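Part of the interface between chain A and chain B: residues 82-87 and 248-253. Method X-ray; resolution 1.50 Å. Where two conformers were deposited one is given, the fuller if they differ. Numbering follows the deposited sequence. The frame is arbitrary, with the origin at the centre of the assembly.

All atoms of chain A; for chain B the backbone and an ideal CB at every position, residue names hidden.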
# COMPACT_ATOMS: atom_id res chain seq x y z
N LEU A 82 0.16 21.41 29.17
CA LEU A 82 1.01 22.23 28.29
C LEU A 82 0.86 21.89 26.81
O LEU A 82 1.58 22.45 25.98
CB LEU A 82 2.49 22.08 28.66
CG LEU A 82 3.00 22.50 30.04
CD1 LEU A 82 4.50 22.31 30.11
CD2 LEU A 82 2.62 23.93 30.32
N VAL A 83 -0.03 20.97 26.48
CA VAL A 83 -0.09 20.45 25.10
C VAL A 83 -0.27 21.56 24.05
O VAL A 83 0.30 21.48 22.96
CB VAL A 83 -1.18 19.35 24.96
CG1 VAL A 83 -2.57 19.93 25.14
CG2 VAL A 83 -1.06 18.62 23.63
N LYS A 84 -1.02 22.60 24.38
CA LYS A 84 -1.31 23.63 23.39
C LYS A 84 -0.15 24.61 23.24
O LYS A 84 -0.25 25.56 22.46
CB LYS A 84 -2.60 24.38 23.72
CG LYS A 84 -3.84 23.50 23.86
CD LYS A 84 -4.63 23.44 22.57
CE LYS A 84 -5.96 22.72 22.73
NZ LYS A 84 -6.95 23.14 21.71
N LEU A 85 0.94 24.38 23.98
CA LEU A 85 2.20 25.11 23.73
C LEU A 85 3.02 24.45 22.62
O LEU A 85 4.11 24.91 22.30
CB LEU A 85 3.05 25.19 25.01
CG LEU A 85 2.39 25.96 26.17
CD1 LEU A 85 3.35 25.99 27.35
CD2 LEU A 85 1.96 27.37 25.77
N GLY A 86 2.48 23.38 22.05
CA GLY A 86 3.13 22.68 20.95
C GLY A 86 2.79 21.20 21.02
O GLY A 86 1.90 20.75 20.32
N PRO A 87 3.46 20.45 21.92
CA PRO A 87 4.44 20.91 22.90
C PRO A 87 5.89 20.79 22.42
O PRO A 87 6.83 21.01 23.20
CB PRO A 87 4.20 19.96 24.06
CG PRO A 87 3.89 18.66 23.37
CD PRO A 87 3.04 19.05 22.17
N UNK B 248 -6.80 19.45 12.87
CA UNK B 248 -5.90 20.49 12.37
C UNK B 248 -5.70 21.65 13.32
O UNK B 248 -4.76 22.42 13.17
CB UNK B 248 -6.43 21.03 11.04
N UNK B 249 -6.55 21.79 14.32
CA UNK B 249 -6.41 22.94 15.21
C UNK B 249 -5.11 22.87 16.01
O UNK B 249 -4.61 23.89 16.43
CB UNK B 249 -7.61 23.02 16.16
N UNK B 250 -4.62 21.66 16.23
CA UNK B 250 -3.32 21.44 16.90
C UNK B 250 -2.28 20.94 15.90
O UNK B 250 -1.42 20.12 16.24
CB UNK B 250 -3.46 20.44 18.05
N UNK B 251 -2.38 21.44 14.67
CA UNK B 251 -1.38 21.21 13.63
C UNK B 251 -0.76 22.56 13.27
O UNK B 251 -1.49 23.52 13.01
CB UNK B 251 -1.99 20.54 12.40
N UNK B 252 0.58 22.64 13.24
CA UNK B 252 1.26 23.93 13.28
C UNK B 252 2.19 24.22 12.13
O UNK B 252 2.78 25.29 12.09
CB UNK B 252 2.06 24.03 14.58
N UNK B 253 2.36 23.27 11.22
CA UNK B 253 3.18 23.50 10.03
C UNK B 253 2.46 23.02 8.78
O UNK B 253 1.57 22.16 8.85
CB UNK B 253 4.53 22.80 10.16

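Position 248 lies out of reach of chain A, so the backbone alone must speak. Its phi of 120° is positive, which by itself favours glycine, and it opens a type I turn whose closing bond runs from N of 251 to O of 248 at 3.0 Å. The deposited residue is Gly B248.

At position 249 the CA-to-CB bond points sideways to the other stretch, and nothing of chain A comes within 5.5 Å of the ideal CB. What chain A does offer is a charge: Lys A84 extends toward this side and ends in an ammonium group. A long acidic side chain would suit best, while a long polar amide could also serve. The residue is Glu B249, with chi1 in the p well, and its end comes nearer than its CB direction suggests. Lys A84 NZ donates a hydrogen bond to Glu B249 OE1 at 2.7 Å, a short contact that is also a salt bridge.

Position 250 has the closest CA pair, its CA 7.1 Å from CA of Lys A84, and its CB points toward chain A. Ahead lie the aliphatic part of Lys A84 and a methyl of Val A83, with the carbonyl O of Val A83 about as far off as the methyl. Methionine, leucine, glutamine or glutamate could each use this mixed surface. Gln B250 is deposited, extended with chi1 m and chi2 t. Its CD packs 4.0 Å from Lys A84 CE, and its OE1 sits 3.7 Å from Val A83 CG2. The O of water 1 lies 2.7 Å from Gln B250 OE1 and 2.9 Å from Val A83 O, in place to donate to either, with more acceptors around it than it has protons. Two acceptors cannot bond each other, and a water between them can offer the proton both lack.

At position 251 the CB points away, so chain A sets no demand and many residues would fit. It is Thr B251, which makes no contact here.

Position 252 again points toward chain A, but across a wide gap facing the carbonyls of Val A83, Lys A84 and Gly A86. A long side chain with a donor at its tip would suit, such as tyrosine, lysine, arginine or glutamine. Tyr B252 spans much of the gap, its CE2 3.5 Å from Gly A86 O, which approaches the ring obliquely. The hydroxyl reaches the same water, with Tyr B252 OH 2.7 Å from the water O.

Position 253 is out of reach and precedes a helix, favouring serine, threonine, aspartate or asparagine. Thr B253 caps a backbone N just beyond the stretch.

Chain B, residues 248-253: GEQTYT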
# COMPACT_ATOMS: atom_id res chain seq x y z
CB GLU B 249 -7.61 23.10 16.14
CG GLU B 249 -7.82 21.95 17.09
CD GLU B 249 -8.40 22.42 18.41
OE1 GLU B 249 -7.87 22.01 19.47
OE2 GLU B 249 -9.37 23.19 18.39
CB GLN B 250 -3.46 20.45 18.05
CG GLN B 250 -4.39 20.94 19.15
CD GLN B 250 -4.43 19.98 20.32
OE1 GLN B 250 -3.48 19.89 21.11
NE2 GLN B 250 -5.52 19.24 20.44
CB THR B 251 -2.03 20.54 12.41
OG1 THR B 251 -2.63 19.31 12.81
CG2 THR B 251 -1.00 20.26 11.32
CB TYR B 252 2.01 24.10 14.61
CG TYR B 252 1.15 23.89 15.84
CD1 TYR B 252 0.36 24.93 16.35
CD2 TYR B 252 1.11 22.65 16.49
CE1 TYR B 252 -0.43 24.75 17.47
CE2 TYR B 252 0.33 22.45 17.63
CZ TYR B 252 -0.43 23.51 18.12
OH TYR B 252 -1.25 23.36 19.23
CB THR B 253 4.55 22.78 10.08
OG1 THR B 253 4.33 21.36 10.01
CG2 THR B 253 5.33 23.13 11.37
O HOH W 1 -1.06 20.99 20.43
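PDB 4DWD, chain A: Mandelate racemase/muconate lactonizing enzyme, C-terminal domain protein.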